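Local coordinates for protein isocitrate dehydrogenase [NAD] subunit 1, mitochondrial (Saccharomyces cerevisiae, PDB 3BLX) that forms, with a second subunit type, the allosteric octamer that oxidatively decarboxylates isocitrate to 2-oxoglutarate with NAD(+) in the citric acid cycle, and also binds mitochondrial mRNA leaders, at residues T289-L299 against A308-H316. Numbering follows the deposited sequence.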
ATOM      1  N   THR E 289     -14.643  31.855  25.701  1.00 24.34           N
ATOM      2  CA  THR E 289     -14.127  32.539  24.512  1.00 34.51           C
ATOM      3  C   THR E 289     -13.184  31.696  23.619  1.00 33.30           C
ATOM      4  O   THR E 289     -13.348  31.657  22.403  1.00 28.76           O
ATOM      5  CB  THR E 289     -13.435  33.882  24.903  1.00 33.13           C
ATOM      6  OG1 THR E 289     -14.381  34.720  25.553  1.00 29.06           O
ATOM      7  CG2 THR E 289     -12.915  34.603  23.707  1.00 27.94           C
ATOM      8  N   ALA E 290     -12.206  31.034  24.233  1.00 25.14           N
ATOM      9  CA  ALA E 290     -11.214  30.255  23.510  1.00 24.61           C
ATOM     10  C   ALA E 290     -11.886  29.129  22.768  1.00 23.08           C
ATOM     11  O   ALA E 290     -11.614  28.910  21.609  1.00 27.40           O
ATOM     12  CB  ALA E 290     -10.132  29.715  24.455  1.00 19.89           C
ATOM     13  N   MET E 291     -12.770  28.418  23.444  1.00 22.02           N
ATOM     14  CA  MET E 291     -13.566  27.373  22.802  1.00 26.76           C
ATOM     15  C   MET E 291     -14.446  27.922  21.659  1.00 29.44           C
ATOM     16  O   MET E 291     -14.483  27.355  20.587  1.00 24.75           O
ATOM     17  CB  MET E 291     -14.424  26.636  23.830  1.00 15.97           C
ATOM     18  CG  MET E 291     -15.035  25.406  23.307  1.00 33.12           C
ATOM     19  SD  MET E 291     -13.784  24.268  22.735  1.00 30.36           S
ATOM     20  CE  MET E 291     -13.074  23.735  24.277  1.00 47.38           C
ATOM     21  N   ILE E 292     -15.123  29.039  21.883  1.00 27.48           N
ATOM     22  CA  ILE E 292     -15.965  29.609  20.862  1.00 29.17           C
ATOM     23  C   ILE E 292     -15.162  30.051  19.630  1.00 34.71           C
ATOM     24  O   ILE E 292     -15.541  29.763  18.491  1.00 30.55           O
ATOM     25  CB  ILE E 292     -16.771  30.806  21.412  1.00 34.24           C
ATOM     26  CG1 ILE E 292     -17.577  30.385  22.653  1.00 38.72           C
ATOM     27  CG2 ILE E 292     -17.706  31.363  20.328  1.00 25.27           C
ATOM     28  CD1 ILE E 292     -18.303  31.535  23.372  1.00 22.21           C
ATOM     29  N   LEU E 293     -14.068  30.770  19.861  1.00 26.41           N
ATOM     30  CA  LEU E 293     -13.216  31.219  18.779  1.00 34.67           C
ATOM     31  C   LEU E 293     -12.585  30.042  18.017  1.00 35.45           C
ATOM     32  O   LEU E 293     -12.423  30.084  16.798  1.00 29.29           O
ATOM     33  CB  LEU E 293     -12.133  32.157  19.311  1.00 32.31           C
ATOM     34  CG  LEU E 293     -12.695  33.487  19.806  1.00 34.91           C
ATOM     35  CD1 LEU E 293     -11.590  34.435  20.220  1.00 22.21           C
ATOM     36  CD2 LEU E 293     -13.553  34.105  18.724  1.00 19.74           C
ATOM     37  N   SER E 294     -12.223  28.995  18.739  1.00 28.34           N
ATOM     38  CA  SER E 294     -11.708  27.806  18.098  1.00 32.55           C
ATOM     39  C   SER E 294     -12.825  27.231  17.255  1.00 28.46           C
ATOM     40  O   SER E 294     -12.594  26.746  16.162  1.00 23.93           O
ATOM     41  CB  SER E 294     -11.261  26.785  19.148  1.00 29.31           C
ATOM     42  OG  SER E 294     -10.109  27.250  19.820  1.00 26.28           O
ATOM     43  N   SER E 295     -14.032  27.320  17.789  1.00 21.25           N
ATOM     44  CA  SER E 295     -15.239  26.890  17.112  1.00 26.03           C
ATOM     45  C   SER E 295     -15.380  27.565  15.765  1.00 31.46           C
ATOM     46  O   SER E 295     -15.876  26.956  14.814  1.00 29.74           O
ATOM     47  CB  SER E 295     -16.462  27.264  17.960  1.00 23.50           C
ATOM     48  OG  SER E 295     -17.550  26.457  17.648  1.00 39.15           O
ATOM     49  N   THR E 296     -14.986  28.836  15.687  1.00 24.42           N
ATOM     50  CA  THR E 296     -15.143  29.568  14.450  1.00 27.76           C
ATOM     51  C   THR E 296     -14.041  29.218  13.462  1.00 33.88           C
ATOM     52  O   THR E 296     -14.289  29.196  12.263  1.00 35.16           O
ATOM     53  CB  THR E 296     -15.273  31.088  14.662  1.00 34.33           C
ATOM     54  OG1 THR E 296     -14.000  31.654  14.961  1.00 28.62           O
ATOM     55  CG2 THR E 296     -16.239  31.369  15.779  1.00 29.58           C
ATOM     56  N   LEU E 297     -12.836  28.924  13.954  1.00 33.95           N
ATOM     57  CA  LEU E 297     -11.781  28.374  13.095  1.00 22.43           C
ATOM     58  C   LEU E 297     -12.294  27.124  12.400  1.00 22.65           C
ATOM     59  O   LEU E 297     -12.049  26.916  11.221  1.00 35.85           O
ATOM     60  CB  LEU E 297     -10.532  28.035  13.893  1.00 22.00           C
ATOM     61  CG  LEU E 297      -9.717  29.221  14.401  1.00 29.99           C
ATOM     62  CD1 LEU E 297      -8.434  28.767  15.102  1.00 22.51           C
ATOM     63  CD2 LEU E 297      -9.372  30.117  13.245  1.00 27.30           C
ATOM     64  N   MET E 298     -13.009  26.296  13.140  1.00 17.96           N
ATOM     65  CA  MET E 298     -13.617  25.090  12.593  1.00 25.98           C
ATOM     66  C   MET E 298     -14.661  25.419  11.521  1.00 33.12           C
ATOM     67  O   MET E 298     -14.704  24.784  10.478  1.00 31.99           O
ATOM     68  CB  MET E 298     -14.224  24.226  13.701  1.00 16.91           C
ATOM     69  CG  MET E 298     -14.756  22.931  13.196  1.00 15.41           C
ATOM     70  SD  MET E 298     -15.752  22.081  14.408  1.00 36.79           S
ATOM     71  CE  MET E 298     -17.135  23.231  14.553  1.00 30.70           C
ATOM     72  N   LEU E 299     -15.496  26.419  11.774  1.00 37.38           N
ATOM     73  CA  LEU E 299     -16.492  26.839  10.799  1.00 31.72           C
ATOM     74  C   LEU E 299     -15.821  27.271   9.485  1.00 32.71           C
ATOM     75  O   LEU E 299     -16.212  26.817   8.407  1.00 27.11           O
ATOM     76  CB  LEU E 299     -17.359  27.965  11.371  1.00 28.86           C
ATOM     77  CG  LEU E 299     -18.340  27.554  12.479  1.00 38.57           C
ATOM     78  CD1 LEU E 299     -19.008  28.767  13.074  1.00 32.65           C
ATOM     79  CD2 LEU E 299     -19.385  26.553  11.998  1.00 23.52           C
ATOM     80  N   ALA E 308     -19.298  31.999  10.806  1.00 38.72           N
ATOM     81  CA  ALA E 308     -18.123  32.234  11.616  1.00 37.70           C
ATOM     82  C   ALA E 308     -17.876  33.710  11.821  1.00 46.89           C
ATOM     83  O   ALA E 308     -17.393  34.118  12.872  1.00 54.93           O
ATOM     84  CB  ALA E 308     -16.900  31.586  10.997  1.00 33.87           C
ATOM     85  N   THR E 309     -18.176  34.516  10.805  1.00 54.86           N
ATOM     86  CA  THR E 309     -17.943  35.951  10.900  1.00 53.12           C
ATOM     87  C   THR E 309     -18.919  36.539  11.919  1.00 50.15           C
ATOM     88  O   THR E 309     -18.545  37.376  12.742  1.00 38.63           O
ATOM     89  CB  THR E 309     -18.095  36.646   9.537  1.00 49.41           C
ATOM     90  OG1 THR E 309     -17.307  35.952   8.563  1.00 54.42           O
ATOM     91  CG2 THR E 309     -17.620  38.071   9.621  1.00 31.68           C
ATOM     92  N   ARG E 310     -20.158  36.059  11.877  1.00 36.85           N
ATOM     93  CA  ARG E 310     -21.188  36.536  12.780  1.00 48.56           C
ATOM     94  C   ARG E 310     -20.860  36.201  14.233  1.00 50.08           C
ATOM     95  O   ARG E 310     -20.860  37.084  15.093  1.00 45.30           O
ATOM     96  CB  ARG E 310     -22.548  35.960  12.384  1.00 45.52           C
ATOM     97  CG  ARG E 310     -23.103  36.532  11.086  1.00 49.70           C
ATOM     98  CD  ARG E 310     -24.293  35.730  10.605  1.00 53.96           C
ATOM     99  NE  ARG E 310     -25.271  35.492  11.665  1.00 58.41           N
ATOM    100  CZ  ARG E 310     -26.165  36.390  12.057  1.00 64.60           C
ATOM    101  NH1 ARG E 310     -26.188  37.583  11.478  1.00 51.07           N
ATOM    102  NH2 ARG E 310     -27.027  36.096  13.023  1.00 50.61           N
ATOM    103  N   ILE E 311     -20.569  34.928  14.492  1.00 49.25           N
ATOM    104  CA  ILE E 311     -20.253  34.473  15.836  1.00 40.67           C
ATOM    105  C   ILE E 311     -19.036  35.188  16.379  1.00 43.51           C
ATOM    106  O   ILE E 311     -18.974  35.528  17.557  1.00 35.76           O
ATOM    107  CB  ILE E 311     -19.993  32.989  15.882  1.00 39.22           C
ATOM    108  CG1 ILE E 311     -21.299  32.241  15.623  1.00 28.76           C
ATOM    109  CG2 ILE E 311     -19.388  32.622  17.225  1.00 29.75           C
ATOM    110  CD1 ILE E 311     -21.122  30.749  15.519  1.00 33.17           C
ATOM    111  N   SER E 312     -18.076  35.440  15.503  1.00 39.07           N
ATOM    112  CA  SER E 312     -16.870  36.136  15.906  1.00 40.45           C
ATOM    113  C   SER E 312     -17.139  37.600  16.277  1.00 43.35           C
ATOM    114  O   SER E 312     -16.577  38.120  17.238  1.00 45.88           O
ATOM    115  CB  SER E 312     -15.815  36.051  14.803  1.00 40.63           C
ATOM    116  OG  SER E 312     -14.557  36.552  15.250  1.00 53.62           O
ATOM    117  N   LYS E 313     -17.985  38.270  15.502  1.00 53.43           N
ATOM    118  CA  LYS E 313     -18.329  39.663  15.776  1.00 51.35           C
ATOM    119  C   LYS E 313     -19.111  39.760  17.092  1.00 48.44           C
ATOM    120  O   LYS E 313     -18.827  40.591  17.947  1.00 40.95           O
ATOM    121  CB  LYS E 313     -19.137  40.251  14.622  1.00 52.21           C
ATOM    122  CG  LYS E 313     -19.304  41.758  14.678  1.00 71.42           C
ATOM    123  CD  LYS E 313     -20.109  42.269  13.490  1.00 87.97           C
ATOM    124  CE  LYS E 313     -20.170  43.786  13.482  1.00 83.83           C
ATOM    125  NZ  LYS E 313     -20.870  44.296  12.269  1.00 72.79           N
ATOM    126  N   ALA E 314     -20.083  38.881  17.260  1.00 36.89           N
ATOM    127  CA  ALA E 314     -20.804  38.788  18.519  1.00 34.55           C
ATOM    128  C   ALA E 314     -19.901  38.693  19.765  1.00 46.34           C
ATOM    129  O   ALA E 314     -20.118  39.415  20.730  1.00 51.38           O
ATOM    130  CB  ALA E 314     -21.822  37.622  18.476  1.00 34.01           C
ATOM    131  N   VAL E 315     -18.901  37.815  19.770  1.00 38.78           N
ATOM    132  CA  VAL E 315     -18.127  37.670  20.992  1.00 41.89           C
ATOM    133  C   VAL E 315     -17.160  38.836  21.170  1.00 43.42           C
ATOM    134  O   VAL E 315     -16.920  39.254  22.295  1.00 34.39           O
ATOM    135  CB  VAL E 315     -17.417  36.280  21.186  1.00 36.77           C
ATOM    136  CG1 VAL E 315     -18.030  35.214  20.317  1.00 31.93           C
ATOM    137  CG2 VAL E 315     -15.925  36.374  20.972  1.00 33.53           C
ATOM    138  N   HIS E 316     -16.631  39.377  20.076  1.00 38.99           N
ATOM    139  CA  HIS E 316     -15.743  40.526  20.179  1.00 46.72           C
ATOM    140  C   HIS E 316     -16.481  41.749  20.716  1.00 55.79           C
ATOM    141  O   HIS E 316     -15.936  42.524  21.503  1.00 40.74           O
ATOM    142  CB  HIS E 316     -15.120  40.847  18.828  1.00 42.56           C
ATOM    143  CG  HIS E 316     -14.103  39.846  18.387  1.00 60.29           C
ATOM    144  ND1 HIS E 316     -13.050  39.458  19.184  1.00 59.81           N
ATOM    145  CD2 HIS E 316     -13.978  39.148  17.234  1.00 60.35           C
ATOM    146  CE1 HIS E 316     -12.318  38.568  18.542  1.00 58.69           C
ATOM    147  NE2 HIS E 316     -12.860  38.360  17.356  1.00 58.47           N
TER
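Thr296 and Ile311 meet across this antiparallel helix pair, their side chains running past one another in opposite directions so that CG2 of Thr296 meets CG2 of Ile311 at 3.7 Å. With OG1 between the backbone N and the carbonyl carbon (chi1 76°), CG2 of Thr296 stands anti to the carbonyl carbon and faces Ile311, while OG1 turns back to Leu293 O in a 2.9 Å bond that arrives 21° off the carbonyl plane. Leu293 O thus accepts both this hydroxyl and Leu297 N, on one face of its plane. One turn earlier, CG2 of Ile292 touches CG2 of Ile311 at 3.7 Å, the two side chains meeting at a slant, and also reaches CG1 of Val315. The other branch of Val315, CG2, packs on CD2 of Leu293 at 4.0 Å. At the opposite end the CB of Ala308 lies against the CB of Leu299 (3.7 Å) and beside the CB of Thr296; here the backbones come closest, with 4.9 Å between the CA atoms of Thr296 and Ala308. Leu299 sends CD1 to CD1 of Ile311, the two side chains crossing at about a right angle. A serine in place of Thr296 lacks the methyl and would probably leave a gap beside CG2 of Ile311. Helices 289-302 and 306-320 form a helical hairpin, their segment axes 9.3 Å apart at an angle of 162°. Helix 27-42 packs on the first through Ile292 and Ser295, and helix 335-347 on the second through Ala314 and Val315. No hydrogen bond or salt bridge joins the two segments: branched aliphatic side chains, the Thr296 methyl and one alanine hold them by apolar packing, while the threonine satisfies its hydroxyl within its own helix.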